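PDB 2YJ3: copper-transporting atpase from Sulfolobus solfataricus, which probably couples ATP hydrolysis to the movement of heavy-metal ions across the cell membrane, this chain being its catalytic, nucleotide-binding part. Local coordinates for residues R189-L194 with A211-L216. The protein carries 1 engineered substitution. Numbering follows the deposited sequence.
Sequences RIIEKL and AAALAL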
ATOM      1  N   ARG A 189      11.667 -12.582  -6.122  1.00 49.11           N
ATOM      2  CA  ARG A 189      12.724 -13.532  -5.761  1.00 52.53           C
ATOM      3  C   ARG A 189      12.474 -14.177  -4.388  1.00 50.42           C
ATOM      4  O   ARG A 189      12.805 -15.336  -4.167  1.00 49.15           O
ATOM      5  CB  ARG A 189      14.097 -12.854  -5.805  1.00 59.94           C
ATOM      6  CG  ARG A 189      14.656 -12.661  -7.222  1.00 66.61           C
ATOM      7  CD  ARG A 189      15.902 -11.780  -7.238  1.00 71.99           C
ATOM      8  NE  ARG A 189      16.660 -11.949  -8.479  1.00 80.69           N
ATOM      9  CZ  ARG A 189      17.408 -11.005  -9.041  1.00 81.33           C
ATOM     10  NH1 ARG A 189      17.502  -9.808  -8.476  1.00 82.33           N
ATOM     11  NH2 ARG A 189      18.060 -11.258 -10.171  1.00 80.65           N
ATOM     12  N   ILE A 190      11.866 -13.430  -3.476  1.00 52.56           N
ATOM     13  CA  ILE A 190      11.515 -13.969  -2.165  1.00 53.97           C
ATOM     14  C   ILE A 190      10.447 -15.058  -2.254  1.00 54.10           C
ATOM     15  O   ILE A 190      10.555 -16.113  -1.626  1.00 53.95           O
ATOM     16  CB  ILE A 190      11.048 -12.856  -1.216  1.00 50.69           C
ATOM     17  CG1 ILE A 190      12.259 -12.026  -0.774  1.00 54.09           C
ATOM     18  CG2 ILE A 190      10.329 -13.447  -0.015  1.00 46.51           C
ATOM     19  CD1 ILE A 190      12.011 -11.203   0.459  1.00 58.98           C
ATOM     20  N   ILE A 191       9.413 -14.797  -3.039  1.00 54.69           N
ATOM     21  CA  ILE A 191       8.382 -15.787  -3.270  1.00 56.19           C
ATOM     22  C   ILE A 191       9.004 -17.046  -3.861  1.00 55.86           C
ATOM     23  O   ILE A 191       8.801 -18.142  -3.342  1.00 56.47           O
ATOM     24  CB  ILE A 191       7.292 -15.264  -4.229  1.00 57.35           C
ATOM     25  CG1 ILE A 191       6.665 -13.977  -3.681  1.00 56.45           C
ATOM     26  CG2 ILE A 191       6.239 -16.343  -4.476  1.00 58.24           C
ATOM     27  CD1 ILE A 191       5.967 -14.147  -2.354  1.00 52.62           C
ATOM     28  N   GLU A 192       9.765 -16.901  -4.941  1.00 55.75           N
ATOM     29  CA  GLU A 192      10.338 -18.081  -5.581  1.00 56.43           C
ATOM     30  C   GLU A 192      11.169 -18.907  -4.610  1.00 57.43           C
ATOM     31  O   GLU A 192      11.094 -20.137  -4.621  1.00 56.14           O
ATOM     32  CB  GLU A 192      11.174 -17.733  -6.809  1.00 57.33           C
ATOM     33  CG  GLU A 192      11.845 -18.968  -7.394  1.00 64.93           C
ATOM     34  CD  GLU A 192      12.350 -18.769  -8.808  1.00 73.84           C
ATOM     35  OE1 GLU A 192      13.451 -18.183  -8.974  1.00 69.66           O
ATOM     36  OE2 GLU A 192      11.647 -19.216  -9.747  1.00 74.99           O
ATOM     37  N   LYS A 193      11.957 -18.227  -3.776  1.00 56.81           N
ATOM     38  CA  LYS A 193      12.776 -18.899  -2.766  1.00 59.25           C
ATOM     39  C   LYS A 193      11.933 -19.656  -1.732  1.00 60.30           C
ATOM     40  O   LYS A 193      12.237 -20.795  -1.394  1.00 60.94           O
ATOM     41  CB  LYS A 193      13.699 -17.904  -2.066  1.00 59.25           C
ATOM     42  N   LEU A 194      10.874 -19.026  -1.231  1.00 61.70           N
ATOM     43  CA  LEU A 194       9.959 -19.712  -0.321  1.00 64.90           C
ATOM     44  C   LEU A 194       9.366 -20.969  -0.965  1.00 67.67           C
ATOM     45  O   LEU A 194       9.310 -22.034  -0.344  1.00 70.31           O
ATOM     46  CB  LEU A 194       8.828 -18.779   0.132  1.00 65.47           C
ATOM     47  CG  LEU A 194       9.099 -17.925   1.373  1.00 66.60           C
ATOM     48  CD1 LEU A 194       9.828 -18.750   2.419  1.00 66.99           C
ATOM     49  CD2 LEU A 194       9.913 -16.704   1.024  1.00 70.96           C
ATOM     50  N   ALA A 211       2.513  -7.187  -8.606  1.00 42.91           N
ATOM     51  CA  ALA A 211       1.751  -8.140  -9.404  1.00 42.32           C
ATOM     52  C   ALA A 211       2.555  -9.384  -9.757  1.00 36.55           C
ATOM     53  O   ALA A 211       2.009 -10.473  -9.875  1.00 39.60           O
ATOM     54  CB  ALA A 211       1.215  -7.465 -10.665  1.00 46.57           C
ATOM     55  N   ALA A 212       3.860  -9.229  -9.933  1.00 41.97           N
ATOM     56  CA  ALA A 212       4.688 -10.375 -10.291  1.00 37.88           C
ATOM     57  C   ALA A 212       4.814 -11.321  -9.105  1.00 34.77           C
ATOM     58  O   ALA A 212       4.699 -12.531  -9.258  1.00 41.28           O
ATOM     59  CB  ALA A 212       6.055  -9.921 -10.770  1.00 36.45           C
ATOM     60  N   ALA A 213       5.035 -10.762  -7.918  1.00 40.28           N
ATOM     61  CA  ALA A 213       5.107 -11.558  -6.689  1.00 43.23           C
ATOM     62  C   ALA A 213       3.830 -12.370  -6.465  1.00 38.35           C
ATOM     63  O   ALA A 213       3.888 -13.548  -6.107  1.00 41.02           O
ATOM     64  CB  ALA A 213       5.378 -10.664  -5.489  1.00 42.95           C
ATOM     65  N   LEU A 214       2.687 -11.727  -6.682  1.00 35.27           N
ATOM     66  CA  LEU A 214       1.383 -12.383  -6.572  1.00 39.07           C
ATOM     67  C   LEU A 214       1.254 -13.488  -7.599  1.00 47.82           C
ATOM     68  O   LEU A 214       0.803 -14.599  -7.288  1.00 48.53           O
ATOM     69  CB  LEU A 214       0.255 -11.369  -6.791  1.00 37.22           C
ATOM     70  CG  LEU A 214       0.160 -10.241  -5.756  1.00 42.34           C
ATOM     71  CD1 LEU A 214      -0.775  -9.129  -6.224  1.00 43.57           C
ATOM     72  CD2 LEU A 214      -0.273 -10.791  -4.400  1.00 42.23           C
ATOM     73  N   ALA A 215       1.643 -13.174  -8.832  1.00 44.76           N
ATOM     74  CA  ALA A 215       1.538 -14.132  -9.920  1.00 47.93           C
ATOM     75  C   ALA A 215       2.241 -15.436  -9.556  1.00 51.67           C
ATOM     76  O   ALA A 215       1.846 -16.503 -10.014  1.00 61.29           O
ATOM     77  CB  ALA A 215       2.105 -13.549 -11.210  1.00 46.60           C
ATOM     78  N   LEU A 216       3.268 -15.355  -8.713  1.00 45.53           N
ATOM     79  CA  LEU A 216       3.991 -16.552  -8.289  1.00 44.15           C
ATOM     80  C   LEU A 216       3.472 -17.163  -6.990  1.00 46.06           C
ATOM     81  O   LEU A 216       3.860 -18.272  -6.628  1.00 48.00           O
ATOM     82  CB  LEU A 216       5.485 -16.253  -8.123  1.00 55.03           C
ATOM     83  CG  LEU A 216       6.303 -15.972  -9.384  1.00 58.95           C
ATOM     84  CD1 LEU A 216       7.770 -15.833  -9.027  1.00 63.63           C
ATOM     85  CD2 LEU A 216       6.108 -17.084 -10.404  1.00 58.05           C
TER
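Ile191 carries this contact: its two branches reach across to Ala213 and Leu216. With CG1 set anti to the carbonyl carbon (chi1 -57°), CG1 goes to Ala213 and the CG2 methyl to Leu216. CG1 sits 3.7 Å from Ala213 O and 4.0 Å from Ala213 CB, touching backbone and methyl of the same residue. CG2 of Ile191 lies 3.7 Å from Leu216 CB, so it is the root of the leucine, rather than its branched end, that meets the isoleucine. The small Ala213 probably helps the backbones come close; the CA atoms of Ile191 and Ala213 are 6.3 Å apart. Ile191 and Ala213 make the tight, buried part, while Leu216 is only partly covered. The side chains meet by apolar contact, with the carbonyl oxygens of Ala213 and Leu216 also lying against Ile191. Toward solvent it slackens: Leu216 CD1 only approaches Glu192 CB, at 4.5 Å, and the glutamate is exposed. The two helical segments run nearly parallel, at 15° with axes 8.9 Å apart. Lys195, on the same helix as Ile191, adds a polar tie by hydrogen bonding to Leu216 O. Both helices lie against the parallel core of the mixed sheet of the HAD-like phosphorylation domain, where Ile191 and Ala213 rest on Met203 of strand 201-205; about a turn before Ile191 in helix 184-196, Val188 touches Leu216, and Lys187, an ATP-binding residue, packs on Ala213.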